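Local coordinates for protein peptidase, zinc-dependent (Methanocorpusculum labreanum, PDB 3LMC) that binds a zinc ion and a ferric ion and probably acts as a zinc-dependent metallopeptidase of family M54, at residues D61-R64 / R65-P68; F71-A74 / D75-L78; L99-P102 / L103-F106; R171-D174 / E175-K179. All blocks are in the same frame, centred on the assembly; numbering follows the deposited sequence.

Interaction 1: residues D61-R64 / R65-P68; sequences DMFR and RRMP
Asp61 and Arg65, one helical turn apart, are joined by a salt bridge in which Arg65 NH1 lies 3.1 Å from Asp61 OD2. The oxygen sits at the edge of the guanidinium, in its plane, whereas NH1 meets OD2 on the syn side but 35° out of the carboxylate plane. The other carboxylate oxygen, OD1, takes Arg64 NH2 at 2.7 Å on its anti lone pair, so each oxygen answers a different arginine and the two bonds together fix the rotation of the group. Arg64 is held mainly by the fold around it: its guanidinium also donates to the carbonyls of Leu115, Glu89 and Gly116 and to Asn85 OD1.

Apolar contact is concentrated on the ring of Phe63. Met67, a selenomethionine, lays CG over one face, 3.7 Å from the ring centroid, in a CH-pi contact displaced toward the rim, and its SE stands obliquely off the ring in a longer Met-aromatic contact. With CG beside its backbone N (chi1 -65°) and a further bend at chi2, the Met67 chain folds back over the preceding turn. Arg66 NH2 comes to the ring edge, 3.6 Å from Phe63 CD1.

Among the backbone bonds, Arg65 N to Asp61 O (3.0 Å) and Arg66 N to Met62 O continue the helical i to i+4 pattern. Met67 N donates to Arg64 O, three residues back, at 2.9 Å. This is the C-terminal turn of helix 53-66, with an i, i+3, i+4 acid-arginine network beside helix 78-88 and an aromatic-selenomethionine pair where the chain passes into helix 68-71.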
loop_
_atom_site.group_PDB
_atom_site.type_symbol
_atom_site.label_atom_id
_atom_site.label_comp_id
_atom_site.label_asym_id
_atom_site.label_seq_id
_atom_site.Cartn_x
_atom_site.Cartn_y
_atom_site.Cartn_z
ATOM N N ASP A 61 -7.720 -9.956 0.614
ATOM C CA ASP A 61 -8.686 -10.187 1.682
ATOM C C ASP A 61 -8.819 -11.695 1.945
ATOM O O ASP A 61 -8.755 -12.151 3.084
ATOM C CB ASP A 61 -10.037 -9.584 1.334
ATOM C CG ASP A 61 -11.137 -10.064 2.266
ATOM O OD1 ASP A 61 -11.128 -9.705 3.465
ATOM O OD2 ASP A 61 -12.002 -10.822 1.798
HETATM N N MSE A 62 -9.001 -12.476 0.891
HETATM C CA MSE A 62 -9.127 -13.922 1.069
HETATM C C MSE A 62 -7.919 -14.530 1.775
HETATM O O MSE A 62 -8.063 -15.401 2.633
HETATM C CB MSE A 62 -9.323 -14.607 -0.274
HETATM C CG MSE A 62 -10.592 -14.197 -0.988
HETATM SE SE MSE A 62 -10.881 -15.419 -2.459
HETATM C CE MSE A 62 -10.153 -17.037 -1.593
ATOM N N PHE A 63 -6.726 -14.069 1.408
ATOM C CA PHE A 63 -5.503 -14.553 2.036
ATOM C C PHE A 63 -5.477 -14.240 3.538
ATOM O O PHE A 63 -5.148 -15.099 4.366
ATOM C CB PHE A 63 -4.269 -13.938 1.354
ATOM C CG PHE A 63 -2.983 -14.403 1.930
ATOM C CD1 PHE A 63 -2.458 -15.642 1.571
ATOM C CD2 PHE A 63 -2.293 -13.615 2.844
ATOM C CE1 PHE A 63 -1.251 -16.085 2.108
ATOM C CE2 PHE A 63 -1.084 -14.050 3.384
ATOM C CZ PHE A 63 -0.566 -15.288 3.015
ATOM N N ARG A 64 -5.804 -13.004 3.889
ATOM C CA ARG A 64 -5.854 -12.634 5.296
ATOM C C ARG A 64 -6.816 -13.549 6.068
ATOM O O ARG A 64 -6.459 -14.094 7.111
ATOM C CB ARG A 64 -6.295 -11.181 5.454
ATOM C CG ARG A 64 -6.451 -10.722 6.908
ATOM C CD ARG A 64 -6.883 -9.249 6.955
ATOM N NE ARG A 64 -8.077 -9.078 6.142
ATOM C CZ ARG A 64 -8.386 -7.976 5.473
ATOM N NH1 ARG A 64 -7.602 -6.905 5.545
ATOM N NH2 ARG A 64 -9.490 -7.947 4.738
ATOM N N ARG A 65 -8.029 -13.723 5.552
ATOM C CA ARG A 65 -9.029 -14.503 6.278
ATOM C C ARG A 65 -8.565 -15.947 6.468
ATOM O O ARG A 65 -8.835 -16.571 7.499
ATOM C CB ARG A 65 -10.383 -14.464 5.574
ATOM C CG ARG A 65 -11.416 -15.395 6.201
ATOM C CD ARG A 65 -12.829 -14.999 5.821
ATOM N NE ARG A 65 -13.049 -15.047 4.376
ATOM C CZ ARG A 65 -12.942 -13.999 3.563
ATOM N NH1 ARG A 65 -12.604 -12.808 4.044
ATOM N NH2 ARG A 65 -13.173 -14.144 2.263
ATOM N N ARG A 66 -7.851 -16.460 5.468
ATOM C CA ARG A 66 -7.343 -17.831 5.472
ATOM C C ARG A 66 -6.097 -17.960 6.366
ATOM O O ARG A 66 -5.685 -19.073 6.696
ATOM C CB ARG A 66 -7.045 -18.267 4.024
ATOM C CG ARG A 66 -6.437 -19.648 3.842
ATOM C CD ARG A 66 -6.253 -19.996 2.359
ATOM N NE ARG A 66 -5.125 -19.286 1.747
ATOM C CZ ARG A 66 -3.935 -19.833 1.507
ATOM N NH1 ARG A 66 -3.704 -21.115 1.811
ATOM N NH2 ARG A 66 -2.974 -19.105 0.947
HETATM N N MSE A 67 -5.518 -16.833 6.786
HETATM C CA MSE A 67 -4.232 -16.861 7.505
HETATM C C MSE A 67 -4.227 -16.229 8.905
HETATM O O MSE A 67 -3.488 -15.279 9.148
HETATM C CB MSE A 67 -3.127 -16.217 6.653
HETATM C CG MSE A 67 -2.791 -16.963 5.359
HETATM SE SE MSE A 67 -2.124 -18.807 5.671
HETATM C CE MSE A 67 -0.321 -18.419 6.226
ATOM N N PRO A 68 -5.034 -16.768 9.835
ATOM C CA PRO A 68 -5.046 -16.269 11.214
ATOM C C PRO A 68 -3.672 -16.353 11.856
ATOM O O PRO A 68 -3.261 -15.452 12.602
ATOM C CB PRO A 68 -5.985 -17.245 11.938
ATOM C CG PRO A 68 -6.823 -17.840 10.881
ATOM C CD PRO A 68 -6.011 -17.856 9.627
#

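Interaction 2: residues F71-A74 / D75-L78; sequences FKPA and DMDL
The chain reverses in a type I beta turn from Pro73 to Met76, closed by Met76 N donating to Pro73 O at 3.1 Å, from above the carbonyl plane. Lys72 reinforces this turn from the side. Its NZ donates to Met76 O at 2.7 Å, in the carbonyl plane, and to Pro73 O at a longer 3.3 Å, approaching Pro73 O from the face opposite to Met76 N. One ammonium group thus bridges the first and last carbonyls of the turn. Bends at chi3 (90°) and chi4 (56°) curl the end of the chain around Met76 O, with CD 3.2 Å from that oxygen. Replacing Lys72 with an alanine would probably leave Met76 O without this donor and Pro73 O with one bond fewer, so that the two carbonyls are no longer bridged.

On another side, the selenomethionine Met76 runs its terminal CE against the Pro73 ring, 3.9 Å from CD, while Asp75 OD1 comes to Pro73 CB. Met76 also packs on Tyr81 and His88 of the next helix. Asp77, the N-cap residue, accepts from Phe80 N through OD2, so a type I beta turn leads directly into a capped helix start in the surface connection between helices 68-71 and 78-88.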
loop_
_atom_site.group_PDB
_atom_site.type_symbol
_atom_site.label_atom_id
_atom_site.label_comp_id
_atom_site.label_asym_id
_atom_site.label_seq_id
_atom_site.Cartn_x
_atom_site.Cartn_y
_atom_site.Cartn_z
ATOM N N PHE A 71 -2.026 -13.001 10.732
ATOM C CA PHE A 71 -2.547 -11.649 11.000
ATOM C C PHE A 71 -3.357 -11.440 12.288
ATOM O O PHE A 71 -3.527 -10.297 12.729
ATOM C CB PHE A 71 -3.371 -11.153 9.808
ATOM C CG PHE A 71 -2.611 -11.145 8.512
ATOM C CD1 PHE A 71 -1.728 -10.113 8.216
ATOM C CD2 PHE A 71 -2.768 -12.175 7.592
ATOM C CE1 PHE A 71 -1.017 -10.116 7.021
ATOM C CE2 PHE A 71 -2.067 -12.175 6.391
ATOM C CZ PHE A 71 -1.196 -11.152 6.108
ATOM N N LYS A 72 -3.870 -12.517 12.878
ATOM C CA LYS A 72 -4.744 -12.389 14.049
ATOM C C LYS A 72 -3.934 -12.149 15.323
ATOM O O LYS A 72 -3.051 -12.935 15.642
ATOM C CB LYS A 72 -5.613 -13.639 14.192
ATOM C CG LYS A 72 -6.476 -13.670 15.441
ATOM C CD LYS A 72 -7.288 -14.957 15.530
ATOM C CE LYS A 72 -6.530 -16.053 16.277
ATOM N NZ LYS A 72 -6.085 -15.653 17.662
ATOM N N PRO A 73 -4.219 -11.051 16.048
ATOM C CA PRO A 73 -3.564 -10.827 17.343
ATOM C C PRO A 73 -3.795 -12.034 18.246
ATOM O O PRO A 73 -4.835 -12.679 18.128
ATOM C CB PRO A 73 -4.309 -9.614 17.909
ATOM C CG PRO A 73 -4.819 -8.899 16.720
ATOM C CD PRO A 73 -5.167 -9.975 15.718
ATOM N N ALA A 74 -2.840 -12.341 19.122
ATOM C CA ALA A 74 -2.996 -13.448 20.065
ATOM C C ALA A 74 -4.257 -13.312 20.922
ATOM O O ALA A 74 -4.920 -14.298 21.214
ATOM C CB ALA A 74 -1.764 -13.561 20.955
ATOM N N ASP A 75 -4.591 -12.087 21.315
ATOM C CA ASP A 75 -5.726 -11.861 22.203
ATOM C C ASP A 75 -7.059 -11.739 21.467
ATOM O O ASP A 75 -8.040 -11.267 22.039
ATOM C CB ASP A 75 -5.491 -10.619 23.082
ATOM C CG ASP A 75 -5.498 -9.318 22.284
ATOM O OD1 ASP A 75 -5.804 -9.348 21.067
ATOM O OD2 ASP A 75 -5.192 -8.260 22.879
HETATM N N MSE A 76 -7.097 -12.156 20.206
HETATM C CA MSE A 76 -8.327 -12.068 19.414
HETATM C C MSE A 76 -8.941 -13.434 19.092
HETATM O O MSE A 76 -8.311 -14.296 18.470
HETATM C CB MSE A 76 -8.112 -11.262 18.124
HETATM C CG MSE A 76 -9.388 -11.103 17.310
HETATM SE SE MSE A 76 -9.130 -10.267 15.556
HETATM C CE MSE A 76 -8.758 -8.448 16.153
ATOM N N ASP A 77 -10.183 -13.622 19.517
ATOM C CA ASP A 77 -10.895 -14.866 19.280
ATOM C C ASP A 77 -10.929 -15.192 17.783
ATOM O O ASP A 77 -11.066 -14.290 16.954
ATOM C CB ASP A 77 -12.316 -14.760 19.833
ATOM C CG ASP A 77 -13.226 -15.839 19.297
ATOM O OD1 ASP A 77 -13.002 -17.029 19.623
ATOM O OD2 ASP A 77 -14.157 -15.489 18.541
ATOM N N LEU A 78 -10.807 -16.479 17.445
ATOM C CA LEU A 78 -10.715 -16.922 16.048
ATOM C C LEU A 78 -11.990 -16.676 15.246
ATOM O O LEU A 78 -11.933 -16.323 14.063
ATOM C CB LEU A 78 -10.335 -18.403 15.969
ATOM C CG LEU A 78 -10.275 -19.006 14.568
ATOM C CD1 LEU A 78 -9.332 -18.177 13.686
ATOM C CD2 LEU A 78 -9.818 -20.465 14.639
#

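Interaction 3: residues L99-P102 / L103-F106; sequences LYEP and LADF
Leu103 N donates to Glu101 OE2 at 2.6 Å, a side-chain to backbone bond inside the type I beta turn that runs from Glu101 to Ala104 and reverses the chain after strand 99-101. The amide meets the oxygen from above the carboxylate plane, 50° out of it. Glu101 folds forward over the turn it opens because CG lies between the backbone N and the carbonyl carbon and the chain bends again at chi2. The same carboxylate also lies against the far half of the turn: OE2 lies 3.3 Å from Leu103 CB, and OE1 is 3.6 Å from Ala104 CB. An alanine here would probably leave Leu103 N without this acceptor and take away the carboxylate lying against Leu103 CB and Ala104 CB.

The turn is closed by its backbone, Ala104 N donating to Glu101 O at 2.8 Å with an N-H...O angle of 164°. Beyond it the two arms run nearly antiparallel, their end-to-end directions 165° apart. Tyr100 CB lies 3.8 Å from Ala104 O, which comes to the edge of the tyrosine ring. Strand 99-101 pairs with strand 50-52, and Gln50 NE2 donates to Asp105 O. The Glu101 side chain stands about 9 Å from the bound zinc, placing the turn near the metal site without making it a ligand. Where the arms draw together again, Phe106 CA makes a CA-H...O contact with Leu99 O at 3.2 Å.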
loop_
_atom_site.group_PDB
_atom_site.type_symbol
_atom_site.label_atom_id
_atom_site.label_comp_id
_atom_site.label_asym_id
_atom_site.label_seq_id
_atom_site.Cartn_x
_atom_site.Cartn_y
_atom_site.Cartn_z
ATOM N N LEU A 99 0.389 -2.127 -12.174
ATOM C CA LEU A 99 -1.032 -2.203 -11.821
ATOM C C LEU A 99 -1.890 -1.301 -12.686
ATOM O O LEU A 99 -1.484 -0.183 -13.035
ATOM C CB LEU A 99 -1.238 -1.798 -10.364
ATOM C CG LEU A 99 -0.512 -2.644 -9.329
ATOM C CD1 LEU A 99 -0.819 -2.113 -7.942
ATOM C CD2 LEU A 99 -0.946 -4.098 -9.467
ATOM N N TYR A 100 -3.082 -1.786 -13.016
ATOM C CA TYR A 100 -4.118 -0.916 -13.563
ATOM C C TYR A 100 -5.474 -1.110 -12.854
ATOM O O TYR A 100 -5.652 -2.032 -12.061
ATOM C CB TYR A 100 -4.253 -1.136 -15.070
ATOM C CG TYR A 100 -5.055 -2.357 -15.453
ATOM C CD1 TYR A 100 -4.506 -3.631 -15.371
ATOM C CD2 TYR A 100 -6.357 -2.232 -15.924
ATOM C CE1 TYR A 100 -5.241 -4.752 -15.736
ATOM C CE2 TYR A 100 -7.098 -3.347 -16.295
ATOM C CZ TYR A 100 -6.534 -4.601 -16.198
ATOM O OH TYR A 100 -7.270 -5.709 -16.561
ATOM N N GLU A 101 -6.411 -0.204 -13.106
ATOM C CA GLU A 101 -7.815 -0.461 -12.792
ATOM C C GLU A 101 -8.638 -0.078 -14.015
ATOM O O GLU A 101 -8.163 0.668 -14.874
ATOM C CB GLU A 101 -8.274 0.279 -11.535
ATOM C CG GLU A 101 -7.972 1.770 -11.519
ATOM C CD GLU A 101 -9.143 2.625 -11.953
ATOM O OE1 GLU A 101 -9.092 3.852 -11.723
ATOM O OE2 GLU A 101 -10.116 2.073 -12.521
ATOM N N PRO A 102 -9.856 -0.617 -14.127
ATOM C CA PRO A 102 -10.618 -0.424 -15.371
ATOM C C PRO A 102 -10.578 1.006 -15.940
ATOM O O PRO A 102 -10.386 1.163 -17.147
ATOM C CB PRO A 102 -12.029 -0.838 -14.970
ATOM C CG PRO A 102 -11.787 -1.942 -13.953
ATOM C CD PRO A 102 -10.544 -1.521 -13.186
ATOM N N LEU A 103 -10.707 2.024 -15.092
ATOM C CA LEU A 103 -10.777 3.410 -15.573
ATOM C C LEU A 103 -9.427 4.079 -15.863
ATOM O O LEU A 103 -9.389 5.247 -16.277
ATOM C CB LEU A 103 -11.554 4.271 -14.576
ATOM C CG LEU A 103 -13.049 4.504 -14.825
ATOM C CD1 LEU A 103 -13.679 3.381 -15.654
ATOM C CD2 LEU A 103 -13.765 4.686 -13.494
ATOM N N ALA A 104 -8.331 3.350 -15.653
ATOM C CA ALA A 104 -7.000 3.959 -15.680
ATOM C C ALA A 104 -5.970 3.172 -16.497
ATOM O O ALA A 104 -5.986 1.941 -16.516
ATOM C CB ALA A 104 -6.493 4.168 -14.253
ATOM N N ASP A 105 -5.075 3.901 -17.159
ATOM C CA ASP A 105 -3.956 3.303 -17.894
ATOM C C ASP A 105 -3.034 2.537 -16.939
ATOM O O ASP A 105 -2.493 1.481 -17.282
ATOM C CB ASP A 105 -3.166 4.389 -18.631
ATOM C CG ASP A 105 -3.967 5.039 -19.757
ATOM O OD1 ASP A 105 -4.911 4.397 -20.270
ATOM O OD2 ASP A 105 -3.649 6.189 -20.134
ATOM N N PHE A 106 -2.867 3.085 -15.737
ATOM C CA PHE A 106 -2.074 2.460 -14.693
ATOM C C PHE A 106 -2.394 3.153 -13.372
ATOM O O PHE A 106 -2.990 4.220 -13.356
ATOM C CB PHE A 106 -0.583 2.608 -14.995
ATOM C CG PHE A 106 -0.045 3.980 -14.708
ATOM C CD1 PHE A 106 -0.033 4.954 -15.695
ATOM C CD2 PHE A 106 0.425 4.308 -13.437
ATOM C CE1 PHE A 106 0.453 6.229 -15.431
ATOM C CE2 PHE A 106 0.914 5.587 -13.167
ATOM C CZ PHE A 106 0.929 6.544 -14.165
#

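Interaction 4: residues R171-D174 / E175-K179; sequences RNLD and ELDRK
Leu173 and Leu176 form the close-packed, inward side of this short helix, with Leu173 CD1 3.9 Å from Leu176 CD2 and the two side chains crossing at a slant. Both lean on Phe108 and Leu125, and Leu176 is buried about 7 Å, side chain to side chain, from the zinc ligand His149. Asp177, next along the helix, is tied to helix 136-154 through a salt bridge from its OD2 to Arg142.

Between this apolar side and the outer one lies the start of helix 173-178, where Asn172 is the N-cap. Its OD1 accepts from Glu175 N at 3.1 Å, almost straight (N-H...O 172°), placed there by a chi1 of 51° that swings the amide over the first turn. Leu176 N and Asp177 N then bond to Asn172 O and Leu173 O, the first regular helical bonds.

The outer side is looser. Glu175 turns its carboxylate back before the helix, and OE1 accepts from Arg171 N at 2.8 Å, from above the carboxylate plane. The poorly ordered Arg171 guanidinium forms a salt bridge with OE2, but the oxygen lies over its face, where no N-H points at it, and its exact place is doubtful. The two flat groups stand 74° apart. Farther along this exposed flank, Arg178 rests a guanidinium face over Asp174 O, whose carbonyl also receives Arg178 N at 3.1 Å.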
loop_
_atom_site.group_PDB
_atom_site.type_symbol
_atom_site.label_atom_id
_atom_site.label_comp_id
_atom_site.label_asym_id
_atom_site.label_seq_id
_atom_site.Cartn_x
_atom_site.Cartn_y
_atom_site.Cartn_z
ATOM N N ARG A 171 -0.935 12.899 -10.351
ATOM C CA ARG A 171 -1.191 12.533 -11.745
ATOM C C ARG A 171 -0.004 11.794 -12.349
ATOM O O ARG A 171 -0.163 10.959 -13.243
ATOM C CB ARG A 171 -1.527 13.770 -12.581
ATOM C CG ARG A 171 -2.861 14.407 -12.214
ATOM C CD ARG A 171 -3.316 15.432 -13.245
ATOM N NE ARG A 171 -2.410 16.574 -13.349
ATOM C CZ ARG A 171 -2.414 17.609 -12.515
ATOM N NH1 ARG A 171 -3.265 17.645 -11.501
ATOM N NH2 ARG A 171 -1.560 18.609 -12.691
ATOM N N ASN A 172 1.187 12.098 -11.842
ATOM C CA ASN A 172 2.414 11.513 -12.361
ATOM C C ASN A 172 3.518 11.500 -11.306
ATOM O O ASN A 172 3.308 11.936 -10.175
ATOM C CB ASN A 172 2.861 12.276 -13.609
ATOM C CG ASN A 172 2.920 13.778 -13.380
ATOM O OD1 ASN A 172 3.418 14.245 -12.349
ATOM N ND2 ASN A 172 2.423 14.544 -14.346
ATOM N N LEU A 173 4.695 11.012 -11.678
ATOM C CA LEU A 173 5.784 10.855 -10.720
ATOM C C LEU A 173 6.340 12.167 -10.160
ATOM O O LEU A 173 6.752 12.220 -8.997
ATOM C CB LEU A 173 6.920 10.025 -11.304
ATOM C CG LEU A 173 7.754 9.447 -10.165
ATOM C CD1 LEU A 173 6.840 8.682 -9.224
ATOM C CD2 LEU A 173 8.865 8.554 -10.691
ATOM N N ASP A 174 6.357 13.216 -10.981
ATOM C CA ASP A 174 6.817 14.524 -10.534
ATOM C C ASP A 174 5.929 15.080 -9.422
ATOM O O ASP A 174 6.433 15.575 -8.407
ATOM C CB ASP A 174 6.877 15.499 -11.705
ATOM C CG ASP A 174 8.020 15.190 -12.658
ATOM O OD1 ASP A 174 8.956 14.456 -12.256
ATOM O OD2 ASP A 174 7.985 15.681 -13.807
ATOM N N GLU A 175 4.615 15.002 -9.619
ATOM C CA GLU A 175 3.649 15.374 -8.581
ATOM C C GLU A 175 3.797 14.538 -7.313
ATOM O O GLU A 175 3.663 15.052 -6.207
ATOM C CB GLU A 175 2.215 15.270 -9.105
ATOM C CG GLU A 175 1.584 16.610 -9.457
ATOM C CD GLU A 175 0.273 16.462 -10.218
ATOM O OE1 GLU A 175 -0.574 15.623 -9.824
ATOM O OE2 GLU A 175 0.095 17.187 -11.221
ATOM N N LEU A 176 4.074 13.248 -7.467
ATOM C CA LEU A 176 4.243 12.379 -6.301
ATOM C C LEU A 176 5.478 12.814 -5.501
ATOM O O LEU A 176 5.467 12.862 -4.270
ATOM C CB LEU A 176 4.320 10.902 -6.735
ATOM C CG LEU A 176 4.738 9.809 -5.744
ATOM C CD1 LEU A 176 4.164 10.043 -4.387
ATOM C CD2 LEU A 176 4.299 8.470 -6.250
ATOM N N ASP A 177 6.541 13.165 -6.210
ATOM C CA ASP A 177 7.776 13.569 -5.544
ATOM C C ASP A 177 7.601 14.905 -4.818
ATOM O O ASP A 177 8.305 15.181 -3.845
ATOM C CB ASP A 177 8.939 13.634 -6.542
ATOM C CG ASP A 177 9.474 12.256 -6.919
ATOM O OD1 ASP A 177 9.135 11.264 -6.230
ATOM O OD2 ASP A 177 10.244 12.168 -7.903
ATOM N N ARG A 178 6.669 15.730 -5.292
ATOM C CA ARG A 178 6.388 17.015 -4.649
ATOM C C ARG A 178 5.591 16.842 -3.356
ATOM O O ARG A 178 5.607 17.722 -2.489
ATOM C CB ARG A 178 5.638 17.967 -5.585
ATOM C CG ARG A 178 6.474 18.500 -6.753
ATOM C CD ARG A 178 5.682 19.552 -7.530
ATOM N NE ARG A 178 6.290 19.867 -8.816
ATOM C CZ ARG A 178 5.827 19.448 -9.992
ATOM N NH1 ARG A 178 4.734 18.698 -10.051
ATOM N NH2 ARG A 178 6.453 19.788 -11.112
ATOM N N LYS A 179 4.883 15.725 -3.224
ATOM C CA LYS A 179 4.176 15.466 -1.967
ATOM C C LYS A 179 5.214 15.383 -0.858
ATOM O O LYS A 179 6.359 15.016 -1.108
ATOM C CB LYS A 179 3.370 14.176 -2.032
ATOM C CG LYS A 179 2.305 14.170 -3.108
ATOM C CD LYS A 179 1.741 12.778 -3.267
ATOM C CE LYS A 179 0.854 12.393 -2.104
ATOM N NZ LYS A 179 0.423 10.966 -2.236
#

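Overall arrangement
From the N terminus the four contacts follow in series, each a local turn or helix end, and none nests in or crosses another. Interaction 1 ends helix 53-66, and interaction 2 closes the loop between helices 68-71 and 78-88. These two touch: Phe71 packs on Phe63 and Arg64, and Leu78 on Pro68, joining helix 68-71 to helices 53-66 and 78-88. Interaction 3 turns the chain from strand 99-101, in the three-strand sheet, toward strand 106-112 at the edge of the five-strand sheet. Interaction 4 starts helix 173-178 beside that edge strand and helix 136-154. Interactions 3 and 4 come within about 5 Å at their nearest atoms, whereas interactions 2 and 4 have centres about 38 Å apart.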